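Local coordinates for NigD-like protein (Bacteroides vulgatus ATCC 8482, PDB 3K6O) that is of unknown function, a NigD-like protein that joins an N-terminal OB-type domain to a C-terminal beta-sandwich domain, at residues A[62-67]-A[76-81]. Residues are numbered along the deposited sequence; the frame is centred on the assembly and turned at random.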
loop_
_atom_site.group_PDB
_atom_site.type_symbol
_atom_site.label_atom_id
_atom_site.label_comp_id
_atom_site.label_asym_id
_atom_site.label_seq_id
_atom_site.Cartn_x
_atom_site.Cartn_y
_atom_site.Cartn_z
ATOM N N ASN A 62 7.677 12.680 1.563
ATOM C CA ASN A 62 8.192 13.757 0.748
ATOM C C ASN A 62 9.711 13.879 0.985
ATOM O O ASN A 62 10.118 14.312 2.042
ATOM C CB ASN A 62 7.473 15.062 1.143
ATOM C CG ASN A 62 7.936 16.253 0.359
ATOM O OD1 ASN A 62 9.059 16.293 -0.155
ATOM N ND2 ASN A 62 7.079 17.256 0.271
ATOM N N TYR A 63 10.515 13.502 -0.009
ATOM C CA TYR A 63 11.975 13.444 0.099
ATOM C C TYR A 63 12.643 14.397 -0.860
ATOM O O TYR A 63 12.128 14.656 -1.947
ATOM C CB TYR A 63 12.485 12.011 -0.189
ATOM C CG TYR A 63 11.534 10.939 0.276
ATOM C CD1 TYR A 63 11.256 10.779 1.634
ATOM C CD2 TYR A 63 10.889 10.115 -0.625
ATOM C CE1 TYR A 63 10.354 9.823 2.095
ATOM C CE2 TYR A 63 9.963 9.125 -0.176
ATOM C CZ TYR A 63 9.708 9.007 1.189
ATOM O OH TYR A 63 8.822 8.085 1.665
ATOM N N SER A 64 13.799 14.916 -0.434
ATOM C CA SER A 64 14.741 15.597 -1.292
ATOM C C SER A 64 16.025 14.805 -1.312
ATOM O O SER A 64 16.652 14.569 -0.263
ATOM C CB SER A 64 15.060 17.004 -0.775
ATOM O OG SER A 64 13.930 17.858 -0.789
ATOM N N PHE A 65 16.446 14.404 -2.494
ATOM C CA PHE A 65 17.636 13.591 -2.601
ATOM C C PHE A 65 18.821 14.522 -2.686
ATOM O O PHE A 65 18.964 15.228 -3.667
ATOM C CB PHE A 65 17.549 12.667 -3.824
ATOM C CG PHE A 65 16.528 11.615 -3.685
ATOM C CD1 PHE A 65 15.193 11.904 -3.872
ATOM C CD2 PHE A 65 16.880 10.338 -3.345
ATOM C CE1 PHE A 65 14.225 10.909 -3.717
ATOM C CE2 PHE A 65 15.916 9.351 -3.193
ATOM C CZ PHE A 65 14.598 9.638 -3.386
ATOM N N LEU A 66 19.636 14.557 -1.637
ATOM C CA LEU A 66 20.680 15.569 -1.527
ATOM C C LEU A 66 22.015 15.158 -2.156
ATOM O O LEU A 66 22.727 15.999 -2.698
ATOM C CB LEU A 66 20.884 15.968 -0.075
ATOM C CG LEU A 66 19.691 16.555 0.682
ATOM C CD1 LEU A 66 20.085 16.719 2.130
ATOM C CD2 LEU A 66 19.140 17.884 0.096
ATOM N N GLU A 67 22.360 13.883 -2.076
ATOM C CA GLU A 67 23.609 13.390 -2.657
ATOM C C GLU A 67 23.696 11.861 -2.552
ATOM O O GLU A 67 22.946 11.226 -1.785
ATOM C CB GLU A 67 24.796 14.015 -1.901
ATOM C CG GLU A 67 24.985 13.371 -0.533
ATOM C CD GLU A 67 25.275 14.328 0.591
ATOM O OE1 GLU A 67 25.604 15.493 0.312
ATOM O OE2 GLU A 67 25.164 13.904 1.771
ATOM N N ASN A 76 21.557 10.073 0.583
ATOM C CA ASN A 76 21.304 10.833 1.793
ATOM C C ASN A 76 20.205 11.804 1.444
ATOM O O ASN A 76 20.300 12.487 0.421
ATOM C CB ASN A 76 22.537 11.608 2.236
ATOM C CG ASN A 76 23.667 10.712 2.658
ATOM O OD1 ASN A 76 23.445 9.593 3.164
ATOM N ND2 ASN A 76 24.904 11.209 2.484
ATOM N N ILE A 77 19.162 11.856 2.273
ATOM C CA ILE A 77 17.989 12.666 1.969
ATOM C C ILE A 77 17.610 13.646 3.070
ATOM O O ILE A 77 18.049 13.520 4.217
ATOM C CB ILE A 77 16.734 11.774 1.640
ATOM C CG1 ILE A 77 16.243 11.012 2.885
ATOM C CG2 ILE A 77 17.069 10.778 0.544
ATOM C CD1 ILE A 77 14.762 10.601 2.873
ATOM N N ARG A 78 16.788 14.628 2.693
ATOM C CA ARG A 78 16.032 15.413 3.638
ATOM C C ARG A 78 14.614 14.845 3.639
ATOM O O ARG A 78 13.984 14.707 2.576
ATOM C CB ARG A 78 15.989 16.905 3.246
ATOM C CG ARG A 78 15.094 17.711 4.126
ATOM C CD ARG A 78 15.260 19.188 3.981
ATOM N NE ARG A 78 15.086 19.655 2.620
ATOM C CZ ARG A 78 16.056 20.145 1.847
ATOM N NH1 ARG A 78 17.318 20.225 2.266
ATOM N NH2 ARG A 78 15.760 20.551 0.627
ATOM N N LEU A 79 14.113 14.539 4.820
ATOM C CA LEU A 79 12.744 14.078 4.978
ATOM C C LEU A 79 11.887 15.310 5.247
ATOM O O LEU A 79 11.912 15.832 6.350
ATOM C CB LEU A 79 12.650 13.080 6.135
ATOM C CG LEU A 79 11.261 12.557 6.480
ATOM C CD1 LEU A 79 10.616 11.809 5.273
ATOM C CD2 LEU A 79 11.323 11.665 7.711
ATOM N N ASN A 80 11.172 15.780 4.216
ATOM C CA ASN A 80 10.390 17.025 4.287
ATOM C C ASN A 80 9.047 16.852 5.009
ATOM O O ASN A 80 8.584 17.759 5.654
ATOM C CB ASN A 80 10.123 17.601 2.884
ATOM C CG ASN A 80 11.398 17.874 2.082
ATOM O OD1 ASN A 80 12.351 18.468 2.587
ATOM N ND2 ASN A 80 11.405 17.447 0.816
ATOM N N ASP A 81 8.450 15.678 4.913
ATOM C CA ASP A 81 7.103 15.422 5.414
ATOM C C ASP A 81 6.774 13.980 5.134
ATOM O O ASP A 81 7.413 13.342 4.273
ATOM C CB ASP A 81 6.082 16.287 4.669
ATOM C CG ASP A 81 4.771 16.434 5.404
ATOM O OD1 ASP A 81 4.604 15.904 6.508
ATOM O OD2 ASP A 81 3.880 17.082 4.833
#
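An antiparallel beta hairpin of the NigD-like N-terminal OB domain pairs 62-67 with 76-81, and a classic beta bulge interrupts it at each end: Leu66 and Glu67 both face Asn76, while Asn80 and Asp81 both face Asn62. Between the bulges Ser64 and Arg78 form a hydrogen-bonded pair, N to O 3.0 Å in both directions. Asn80, in the second bulge, points its side chain toward 62-67. Its CG stands anti to the carbonyl carbon (chi1 -57°), and ND2 donates to Asn62 OD1 at 2.8 Å and to Ser64 OG at 3.0 Å. Both acceptors lie in the Asn80 amide plane, but that plane stands 87° from the Asn62 amide, and ND2 sits above the Asn62 carbonyl plane. Asn80 OD1 accepts Arg78 NE at the guanidinium edge, which with the ND2 bonds holds the amide's rotation; Ser64 CB lies over one guanidinium face, and Arg78 NH1 bonds Gln45. An alanine in place of Asn80 would probably leave Asn62 OD1, Ser64 OG and Arg78 NE without this shared partner. On the face opposite Ser64 and Arg78, Ile77 CD1 lies 3.7 Å from Tyr63 CD1, Ile77 CG2 meets Phe65 CD2, and Leu79 CD1 meets the Tyr63 ring edge; Tyr63 OH bonds Ala18 O. At the Leu66-Glu67 bulge Asn76 ND2, also bonded to Glu70 OE1, donates to the anti lone pair of Glu67 OE2 at 2.8 Å.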